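Local atomic coordinates of putative glutathione S-transferase (Corynebacterium glutamicum, PDB entry 3M1G), a protein that probably transfers glutathione to other compounds, as an Omega-like (ECM4-like) glutathione S-transferase. Residues L252-K264 and F295-I309. Residues are numbered along the deposited sequence; the frame is centred on the assembly and turned at random.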
ATOM      1  N   LEU A 252       5.941  -0.459 -13.585  1.00 21.46           N
ATOM      2  CA  LEU A 252       5.332   0.706 -12.932  1.00 21.97           C
ATOM      3  C   LEU A 252       3.805   0.652 -12.916  1.00 22.06           C
ATOM      4  O   LEU A 252       3.188   0.991 -11.898  1.00 21.89           O
ATOM      5  CB  LEU A 252       5.792   2.023 -13.544  1.00 21.18           C
ATOM      6  CG  LEU A 252       7.259   2.405 -13.400  1.00 22.70           C
ATOM      7  CD1 LEU A 252       7.500   3.776 -14.094  1.00 21.57           C
ATOM      8  CD2 LEU A 252       7.760   2.415 -11.943  1.00 23.83           C
ATOM      9  N   VAL A 253       3.209   0.181 -14.009  1.00 20.96           N
ATOM     10  CA  VAL A 253       1.761   0.121 -14.129  1.00 20.50           C
ATOM     11  C   VAL A 253       1.102  -0.948 -13.233  1.00 20.42           C
ATOM     12  O   VAL A 253      -0.094  -0.861 -12.926  1.00 19.93           O
ATOM     13  CB  VAL A 253       1.337  -0.022 -15.586  1.00 21.14           C
ATOM     14  CG1 VAL A 253       1.426  -1.500 -16.069  1.00 18.62           C
ATOM     15  CG2 VAL A 253      -0.048   0.586 -15.795  1.00 19.23           C
ATOM     16  N   ARG A 254       1.893  -1.916 -12.785  1.00 20.44           N
ATOM     17  CA  ARG A 254       1.457  -2.945 -11.885  1.00 20.00           C
ATOM     18  C   ARG A 254       1.859  -2.639 -10.438  1.00 19.92           C
ATOM     19  O   ARG A 254       1.553  -3.408  -9.519  1.00 19.93           O
ATOM     20  CB  ARG A 254       2.065  -4.302 -12.288  1.00 20.60           C
ATOM     21  CG  ARG A 254       1.500  -4.886 -13.569  1.00 20.47           C
ATOM     22  CD  ARG A 254       2.360  -6.017 -14.137  1.00 20.33           C
ATOM     23  NE  ARG A 254       1.658  -6.607 -15.273  1.00 19.54           N
ATOM     24  CZ  ARG A 254       1.565  -6.031 -16.480  1.00 20.30           C
ATOM     25  NH1 ARG A 254       2.174  -4.894 -16.716  1.00 19.09           N
ATOM     26  NH2 ARG A 254       0.855  -6.606 -17.450  1.00 19.90           N
ATOM     27  N   PHE A 255       2.562  -1.550 -10.229  1.00 20.63           N
ATOM     28  CA  PHE A 255       3.151  -1.299  -8.912  1.00 21.02           C
ATOM     29  C   PHE A 255       2.153  -1.004  -7.790  1.00 20.86           C
ATOM     30  O   PHE A 255       2.056  -1.771  -6.821  1.00 20.64           O
ATOM     31  CB  PHE A 255       4.218  -0.218  -8.971  1.00 20.50           C
ATOM     32  CG  PHE A 255       5.126  -0.229  -7.787  1.00 20.03           C
ATOM     33  CD1 PHE A 255       4.786   0.462  -6.632  1.00 21.68           C
ATOM     34  CD2 PHE A 255       6.293  -0.919  -7.822  1.00 21.14           C
ATOM     35  CE1 PHE A 255       5.625   0.470  -5.531  1.00 23.72           C
ATOM     36  CE2 PHE A 255       7.154  -0.931  -6.735  1.00 23.41           C
ATOM     37  CZ  PHE A 255       6.807  -0.198  -5.567  1.00 23.91           C
ATOM     38  N   ASP A 256       1.406   0.082  -7.904  1.00 22.27           N
ATOM     39  CA  ASP A 256       0.448   0.394  -6.855  1.00 22.22           C
ATOM     40  C   ASP A 256      -0.632  -0.682  -6.761  1.00 22.47           C
ATOM     41  O   ASP A 256      -1.076  -1.045  -5.638  1.00 21.23           O
ATOM     42  CB  ASP A 256      -0.173   1.789  -7.045  1.00 23.29           C
ATOM     43  CG  ASP A 256       0.833   2.928  -6.804  1.00 24.73           C
ATOM     44  OD1 ASP A 256       1.955   2.635  -6.329  1.00 21.62           O
ATOM     45  OD2 ASP A 256       0.496   4.108  -7.104  1.00 25.77           O
ATOM     46  N   ALA A 257      -1.027  -1.237  -7.908  1.00 21.00           N
ATOM     47  CA  ALA A 257      -2.085  -2.250  -7.953  1.00 20.88           C
ATOM     48  C   ALA A 257      -1.717  -3.588  -7.291  1.00 20.97           C
ATOM     49  O   ALA A 257      -2.587  -4.252  -6.711  1.00 20.96           O
ATOM     50  CB  ALA A 257      -2.560  -2.501  -9.416  1.00 20.08           C
ATOM     51  N   VAL A 258      -0.451  -3.996  -7.391  1.00 21.37           N
ATOM     52  CA  VAL A 258      -0.025  -5.334  -6.958  1.00 21.00           C
ATOM     53  C   VAL A 258       1.273  -5.337  -6.153  1.00 20.76           C
ATOM     54  O   VAL A 258       1.306  -5.779  -5.017  1.00 22.13           O
ATOM     55  CB  VAL A 258       0.169  -6.312  -8.147  1.00 21.81           C
ATOM     56  CG1 VAL A 258       0.816  -7.612  -7.636  1.00 18.71           C
ATOM     57  CG2 VAL A 258      -1.171  -6.599  -8.836  1.00 20.15           C
ATOM     58  N   TYR A 259       2.346  -4.842  -6.723  1.00 20.25           N
ATOM     59  CA  TYR A 259       3.664  -5.014  -6.095  1.00 19.60           C
ATOM     60  C   TYR A 259       3.783  -4.301  -4.759  1.00 18.87           C
ATOM     61  O   TYR A 259       4.441  -4.780  -3.840  1.00 19.75           O
ATOM     62  CB  TYR A 259       4.774  -4.517  -7.015  1.00 19.68           C
ATOM     63  CG  TYR A 259       4.839  -5.200  -8.403  1.00 20.39           C
ATOM     64  CD1 TYR A 259       4.560  -6.552  -8.571  1.00 21.32           C
ATOM     65  CD2 TYR A 259       5.181  -4.463  -9.541  1.00 21.06           C
ATOM     66  CE1 TYR A 259       4.649  -7.157  -9.836  1.00 20.40           C
ATOM     67  CE2 TYR A 259       5.262  -5.045 -10.786  1.00 19.93           C
ATOM     68  CZ  TYR A 259       5.013  -6.393 -10.930  1.00 20.38           C
ATOM     69  OH  TYR A 259       5.115  -6.982 -12.152  1.00 23.22           O
ATOM     70  N   HIS A 260       3.170  -3.142  -4.661  1.00 19.65           N
ATOM     71  CA  HIS A 260       3.175  -2.329  -3.424  1.00 18.45           C
ATOM     72  C   HIS A 260       2.786  -3.141  -2.191  1.00 18.85           C
ATOM     73  O   HIS A 260       3.508  -3.126  -1.196  1.00 18.49           O
ATOM     74  CB  HIS A 260       2.251  -1.099  -3.602  1.00 18.85           C
ATOM     75  CG  HIS A 260       2.255  -0.159  -2.434  1.00 18.18           C
ATOM     76  ND1 HIS A 260       1.491  -0.388  -1.304  1.00 18.01           N
ATOM     77  CD2 HIS A 260       2.971   0.971  -2.188  1.00 17.97           C
ATOM     78  CE1 HIS A 260       1.764   0.550  -0.395  1.00 17.95           C
ATOM     79  NE2 HIS A 260       2.617   1.422  -0.930  1.00 17.75           N
ATOM     80  N   GLY A 261       1.635  -3.819  -2.246  1.00 19.48           N
ATOM     81  CA  GLY A 261       1.143  -4.643  -1.143  1.00 19.36           C
ATOM     82  C   GLY A 261       1.500  -6.141  -1.239  1.00 19.94           C
ATOM     83  O   GLY A 261       2.182  -6.680  -0.371  1.00 19.66           O
ATOM     84  N   HIS A 262       1.036  -6.794  -2.304  1.00 19.97           N
ATOM     85  CA  HIS A 262       1.239  -8.232  -2.522  1.00 20.12           C
ATOM     86  C   HIS A 262       2.706  -8.649  -2.413  1.00 19.79           C
ATOM     87  O   HIS A 262       3.003  -9.630  -1.746  1.00 20.90           O
ATOM     88  CB  HIS A 262       0.665  -8.612  -3.892  1.00 19.96           C
ATOM     89  CG  HIS A 262       0.688 -10.080  -4.193  1.00 20.99           C
ATOM     90  ND1 HIS A 262      -0.007 -11.012  -3.446  1.00 20.69           N
ATOM     91  CD2 HIS A 262       1.283 -10.770  -5.206  1.00 24.33           C
ATOM     92  CE1 HIS A 262       0.162 -12.212  -3.984  1.00 24.55           C
ATOM     93  NE2 HIS A 262       0.939 -12.094  -5.055  1.00 24.59           N
ATOM     94  N   PHE A 263       3.608  -7.887  -3.036  1.00 19.94           N
ATOM     95  CA  PHE A 263       5.063  -8.150  -2.975  1.00 20.34           C
ATOM     96  C   PHE A 263       5.805  -7.318  -1.917  1.00 20.84           C
ATOM     97  O   PHE A 263       7.053  -7.326  -1.871  1.00 21.65           O
ATOM     98  CB  PHE A 263       5.707  -7.907  -4.357  1.00 20.63           C
ATOM     99  CG  PHE A 263       5.436  -8.993  -5.389  1.00 20.52           C
ATOM    100  CD1 PHE A 263       4.769 -10.159  -5.065  1.00 21.32           C
ATOM    101  CD2 PHE A 263       5.962  -8.883  -6.652  1.00 20.98           C
ATOM    102  CE1 PHE A 263       4.597 -11.185  -6.008  1.00 24.00           C
ATOM    103  CE2 PHE A 263       5.778  -9.925  -7.612  1.00 22.39           C
ATOM    104  CZ  PHE A 263       5.074 -11.050  -7.276  1.00 20.84           C
ATOM    105  N   LYS A 264       5.052  -6.599  -1.078  1.00 21.43           N
ATOM    106  CA  LYS A 264       5.616  -5.840   0.053  1.00 21.26           C
ATOM    107  C   LYS A 264       6.671  -4.832  -0.380  1.00 21.13           C
ATOM    108  O   LYS A 264       7.574  -4.522   0.380  1.00 20.44           O
ATOM    109  CB  LYS A 264       6.186  -6.803   1.098  1.00 22.17           C
ATOM    110  CG  LYS A 264       5.157  -7.840   1.636  1.00 22.42           C
ATOM    111  CD  LYS A 264       5.711  -8.628   2.823  1.00 22.22           C
ATOM    112  CE  LYS A 264       4.648  -9.513   3.491  1.00 23.87           C
ATOM    113  NZ  LYS A 264       4.198 -10.671   2.657  1.00 23.45           N
ATOM    114  N   PHE A 295      -6.410  -4.004 -15.760  1.00 21.90           N
ATOM    115  CA  PHE A 295      -6.101  -3.979 -14.327  1.00 22.18           C
ATOM    116  C   PHE A 295      -6.759  -5.130 -13.569  1.00 22.69           C
ATOM    117  O   PHE A 295      -6.178  -5.650 -12.617  1.00 23.58           O
ATOM    118  CB  PHE A 295      -6.483  -2.643 -13.707  1.00 21.83           C
ATOM    119  CG  PHE A 295      -5.573  -1.513 -14.090  1.00 20.69           C
ATOM    120  CD1 PHE A 295      -4.309  -1.428 -13.567  1.00 20.90           C
ATOM    121  CD2 PHE A 295      -6.003  -0.519 -14.957  1.00 19.49           C
ATOM    122  CE1 PHE A 295      -3.485  -0.374 -13.891  1.00 19.78           C
ATOM    123  CE2 PHE A 295      -5.201   0.516 -15.292  1.00 19.79           C
ATOM    124  CZ  PHE A 295      -3.920   0.600 -14.750  1.00 22.28           C
ATOM    125  N   THR A 296      -7.938  -5.555 -14.014  1.00 23.35           N
ATOM    126  CA  THR A 296      -8.627  -6.688 -13.384  1.00 23.58           C
ATOM    127  C   THR A 296      -7.861  -7.979 -13.547  1.00 23.33           C
ATOM    128  O   THR A 296      -7.693  -8.707 -12.585  1.00 22.00           O
ATOM    129  CB  THR A 296     -10.060  -6.847 -13.914  1.00 23.12           C
ATOM    130  OG1 THR A 296     -10.778  -5.650 -13.620  1.00 22.37           O
ATOM    131  CG2 THR A 296     -10.792  -8.054 -13.273  1.00 25.52           C
ATOM    132  N   GLU A 297      -7.374  -8.264 -14.764  1.00 23.96           N
ATOM    133  CA  GLU A 297      -6.645  -9.507 -14.986  1.00 24.00           C
ATOM    134  C   GLU A 297      -5.294  -9.453 -14.330  1.00 22.83           C
ATOM    135  O   GLU A 297      -4.815 -10.466 -13.835  1.00 24.44           O
ATOM    136  CB  GLU A 297      -6.511  -9.839 -16.481  1.00 24.97           C
ATOM    137  CG  GLU A 297      -7.856 -10.252 -17.042  1.00 29.42           C
ATOM    138  CD  GLU A 297      -7.820 -10.938 -18.384  1.00 34.82           C
ATOM    139  OE1 GLU A 297      -6.728 -11.243 -18.889  1.00 37.04           O
ATOM    140  OE2 GLU A 297      -8.923 -11.208 -18.920  1.00 40.03           O
ATOM    141  N   ILE A 298      -4.668  -8.295 -14.302  1.00 21.40           N
ATOM    142  CA  ILE A 298      -3.405  -8.149 -13.544  1.00 21.70           C
ATOM    143  C   ILE A 298      -3.639  -8.521 -12.051  1.00 22.03           C
ATOM    144  O   ILE A 298      -2.985  -9.436 -11.531  1.00 22.38           O
ATOM    145  CB  ILE A 298      -2.834  -6.718 -13.693  1.00 21.78           C
ATOM    146  CG1 ILE A 298      -2.307  -6.491 -15.119  1.00 23.02           C
ATOM    147  CG2 ILE A 298      -1.740  -6.388 -12.622  1.00 20.68           C
ATOM    148  CD1 ILE A 298      -2.078  -5.015 -15.457  1.00 20.66           C
ATOM    149  N   LYS A 299      -4.592  -7.859 -11.391  1.00 21.26           N
ATOM    150  CA  LYS A 299      -4.815  -8.082  -9.941  1.00 21.36           C
ATOM    151  C   LYS A 299      -5.298  -9.492  -9.626  1.00 22.10           C
ATOM    152  O   LYS A 299      -4.847 -10.135  -8.673  1.00 21.13           O
ATOM    153  CB  LYS A 299      -5.805  -7.058  -9.380  1.00 20.78           C
ATOM    154  CG  LYS A 299      -5.285  -5.610  -9.373  1.00 21.56           C
ATOM    155  CD  LYS A 299      -6.399  -4.620  -9.022  1.00 21.66           C
ATOM    156  CE  LYS A 299      -6.828  -4.699  -7.543  1.00 21.50           C
ATOM    157  NZ  LYS A 299      -8.058  -3.905  -7.313  1.00 21.21           N
ATOM    158  N   GLN A 300      -6.227 -10.001 -10.441  1.00 23.47           N
ATOM    159  CA  GLN A 300      -6.705 -11.358 -10.233  1.00 23.74           C
ATOM    160  C   GLN A 300      -5.573 -12.385 -10.332  1.00 24.47           C
ATOM    161  O   GLN A 300      -5.492 -13.326  -9.518  1.00 24.84           O
ATOM    162  CB  GLN A 300      -7.816 -11.688 -11.221  1.00 24.42           C
ATOM    163  CG  GLN A 300      -9.101 -10.969 -10.841  1.00 26.47           C
ATOM    164  CD  GLN A 300     -10.233 -11.320 -11.776  1.00 30.34           C
ATOM    165  OE1 GLN A 300     -10.012 -11.948 -12.775  1.00 31.69           O
ATOM    166  NE2 GLN A 300     -11.436 -10.915 -11.444  1.00 32.92           N
ATOM    167  N   HIS A 301      -4.681 -12.213 -11.294  1.00 24.47           N
ATOM    168  CA  HIS A 301      -3.635 -13.205 -11.480  1.00 25.20           C
ATOM    169  C   HIS A 301      -2.739 -13.280 -10.238  1.00 24.62           C
ATOM    170  O   HIS A 301      -2.499 -14.339  -9.680  1.00 24.86           O
ATOM    171  CB  HIS A 301      -2.767 -12.914 -12.691  1.00 26.03           C
ATOM    172  CG  HIS A 301      -1.541 -13.773 -12.734  1.00 27.36           C
ATOM    173  ND1 HIS A 301      -1.587 -15.103 -13.093  1.00 27.73           N
ATOM    174  CD2 HIS A 301      -0.259 -13.523 -12.373  1.00 28.89           C
ATOM    175  CE1 HIS A 301      -0.383 -15.634 -12.955  1.00 27.84           C
ATOM    176  NE2 HIS A 301       0.440 -14.698 -12.521  1.00 27.64           N
ATOM    177  N   TYR A 302      -2.270 -12.143  -9.784  1.00 24.18           N
ATOM    178  CA  TYR A 302      -1.280 -12.152  -8.716  1.00 23.93           C
ATOM    179  C   TYR A 302      -1.919 -12.590  -7.403  1.00 22.68           C
ATOM    180  O   TYR A 302      -1.399 -13.474  -6.717  1.00 21.93           O
ATOM    181  CB  TYR A 302      -0.656 -10.760  -8.576  1.00 24.30           C
ATOM    182  CG  TYR A 302       0.401 -10.479  -9.593  1.00 26.46           C
ATOM    183  CD1 TYR A 302       0.069  -9.947 -10.834  1.00 29.36           C
ATOM    184  CD2 TYR A 302       1.735 -10.763  -9.332  1.00 27.77           C
ATOM    185  CE1 TYR A 302       1.031  -9.677 -11.777  1.00 28.60           C
ATOM    186  CE2 TYR A 302       2.722 -10.510 -10.270  1.00 30.53           C
ATOM    187  CZ  TYR A 302       2.357  -9.982 -11.517  1.00 30.88           C
ATOM    188  OH  TYR A 302       3.321  -9.688 -12.468  1.00 32.53           O
ATOM    189  N   TYR A 303      -3.044 -11.968  -7.067  1.00 22.30           N
ATOM    190  CA  TYR A 303      -3.658 -12.131  -5.740  1.00 21.81           C
ATOM    191  C   TYR A 303      -4.352 -13.481  -5.596  1.00 22.88           C
ATOM    192  O   TYR A 303      -4.451 -13.998  -4.470  1.00 22.28           O
ATOM    193  CB  TYR A 303      -4.646 -10.991  -5.417  1.00 21.33           C
ATOM    194  CG  TYR A 303      -3.994  -9.708  -4.961  1.00 21.01           C
ATOM    195  CD1 TYR A 303      -3.550  -9.558  -3.641  1.00 23.03           C
ATOM    196  CD2 TYR A 303      -3.792  -8.639  -5.838  1.00 20.28           C
ATOM    197  CE1 TYR A 303      -2.951  -8.348  -3.198  1.00 19.66           C
ATOM    198  CE2 TYR A 303      -3.201  -7.430  -5.391  1.00 19.04           C
ATOM    199  CZ  TYR A 303      -2.778  -7.320  -4.075  1.00 19.91           C
ATOM    200  OH  TYR A 303      -2.194  -6.170  -3.628  1.00 22.49           O
ATOM    201  N   ILE A 304      -4.852 -14.053  -6.698  1.00 22.93           N
ATOM    202  CA  ILE A 304      -5.539 -15.360  -6.632  1.00 23.70           C
ATOM    203  C   ILE A 304      -4.560 -16.521  -6.822  1.00 24.74           C
ATOM    204  O   ILE A 304      -4.570 -17.469  -6.081  1.00 25.25           O
ATOM    205  CB  ILE A 304      -6.674 -15.470  -7.661  1.00 24.38           C
ATOM    206  CG1 ILE A 304      -7.772 -14.457  -7.311  1.00 24.27           C
ATOM    207  CG2 ILE A 304      -7.267 -16.905  -7.694  1.00 24.25           C
ATOM    208  CD1 ILE A 304      -8.889 -14.372  -8.382  1.00 26.53           C
ATOM    209  N   THR A 305      -3.672 -16.387  -7.779  1.00 26.08           N
ATOM    210  CA  THR A 305      -2.718 -17.437  -8.145  1.00 27.65           C
ATOM    211  C   THR A 305      -1.588 -17.682  -7.160  1.00 27.07           C
ATOM    212  O   THR A 305      -1.140 -18.807  -7.035  1.00 26.43           O
ATOM    213  CB  THR A 305      -2.126 -17.044  -9.532  1.00 27.81           C
ATOM    214  OG1 THR A 305      -3.162 -17.258 -10.485  1.00 30.49           O
ATOM    215  CG2 THR A 305      -0.857 -17.777  -9.894  1.00 30.84           C
ATOM    216  N   HIS A 306      -1.110 -16.642  -6.477  1.00 26.88           N
ATOM    217  CA  HIS A 306       0.040 -16.792  -5.595  1.00 26.61           C
ATOM    218  C   HIS A 306      -0.439 -17.115  -4.182  1.00 27.22           C
ATOM    219  O   HIS A 306      -0.312 -16.290  -3.236  1.00 26.58           O
ATOM    220  CB  HIS A 306       0.919 -15.542  -5.593  1.00 27.10           C
ATOM    221  CG  HIS A 306       1.536 -15.225  -6.917  1.00 27.64           C
ATOM    222  ND1 HIS A 306       1.978 -13.962  -7.248  1.00 28.26           N
ATOM    223  CD2 HIS A 306       1.764 -16.002  -8.006  1.00 27.95           C
ATOM    224  CE1 HIS A 306       2.463 -13.977  -8.479  1.00 29.31           C
ATOM    225  NE2 HIS A 306       2.348 -15.202  -8.958  1.00 27.45           N
ATOM    226  N   ALA A 307      -0.987 -18.322  -4.052  1.00 26.57           N
ATOM    227  CA  ALA A 307      -1.573 -18.807  -2.824  1.00 27.36           C
ATOM    228  C   ALA A 307      -0.538 -19.025  -1.711  1.00 27.84           C
ATOM    229  O   ALA A 307      -0.882 -18.967  -0.531  1.00 28.10           O
ATOM    230  CB  ALA A 307      -2.372 -20.108  -3.098  1.00 27.01           C
ATOM    231  N   GLU A 308       0.722 -19.244  -2.068  1.00 28.73           N
ATOM    232  CA  GLU A 308       1.785 -19.321  -1.068  1.00 30.54           C
ATOM    233  C   GLU A 308       2.077 -17.968  -0.378  1.00 29.42           C
ATOM    234  O   GLU A 308       2.585 -17.964   0.733  1.00 29.70           O
ATOM    235  CB  GLU A 308       3.086 -19.905  -1.661  1.00 32.06           C
ATOM    236  CG  GLU A 308       4.285 -20.004  -0.643  1.00 37.67           C
ATOM    237  CD  GLU A 308       3.978 -20.819   0.644  1.00 44.09           C
ATOM    238  OE1 GLU A 308       3.941 -22.075   0.478  1.00 48.51           O
ATOM    239  OE2 GLU A 308       3.809 -20.227   1.794  1.00 43.98           O
ATOM    240  N   ILE A 309       1.757 -16.847  -1.030  1.00 27.83           N
ATOM    241  CA  ILE A 309       1.876 -15.501  -0.457  1.00 27.45           C
ATOM    242  C   ILE A 309       0.553 -14.975   0.135  1.00 26.38           C
ATOM    243  O   ILE A 309       0.549 -14.333   1.206  1.00 25.68           O
ATOM    244  CB  ILE A 309       2.317 -14.503  -1.534  1.00 28.41           C
ATOM    245  CG1 ILE A 309       3.680 -14.877  -2.096  1.00 30.16           C
ATOM    246  CG2 ILE A 309       2.366 -13.066  -0.981  1.00 29.68           C
ATOM    247  CD1 ILE A 309       4.107 -13.853  -3.193  1.00 33.38           C
TER
HETATM  248  O   HOH W   1      -0.770  -3.490  -4.008  1.00 24.09           O
HETATM  249  O   HOH W   2      -4.518  -3.839  -4.620  1.00 28.19           O
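Val-258 packs as a knob into the hole formed by Ile-298, Lys-299, Tyr-302 and Tyr-303. With CG1 anti to the backbone N (chi1 171°), this branch meets Tyr-302 CG at 3.5 Å. The other branch, CG2, touches Ile-298 CG2 at 3.8 Å. One helical turn earlier, Arg-254 lays its guanidinium against Ile-298; Ile-298 CD1 lies over one face of the group, 3.9 Å from Arg-254 CZ.

His-262 reaches across to His-306, the first residue past helix 295-305: His-262 NE2 and His-306 ND1 share a hydrogen bond of 3.1 Å with an angle of 164°, in which either imidazole could be the donor, the rings meeting rim to rim. The edge of His-262 also points at the face of Tyr-303, whose OH joins a water bound to Asp-256 O and Gly-261 N.

Tyr-302 links two offset edge-to-face pairs: its edge points toward the face of Phe-263, and its own face receives the edge of Tyr-259. Tyr-259 and Tyr-302 are predicted to lower the pKa of the predicted cysteine nucleophile; Tyr-302 OH is hydrogen-bonded to Tyr-201 OH, the predicted proton donor/acceptor.

In the second shell, Asp-99 accepts from His-306 NE2, Ala-69 O from Arg-254 NE, and Pro-250 O from Arg-254 NH1. Helices 255-259 and 295-305 run 25° from parallel, axes 9.5 Å apart, within the helical C-terminal domain; Pro-71 of helix 71-83 touches Arg-254, Tyr-259 and Tyr-302, and helix 199-204 packs on Tyr-259 through Val-200.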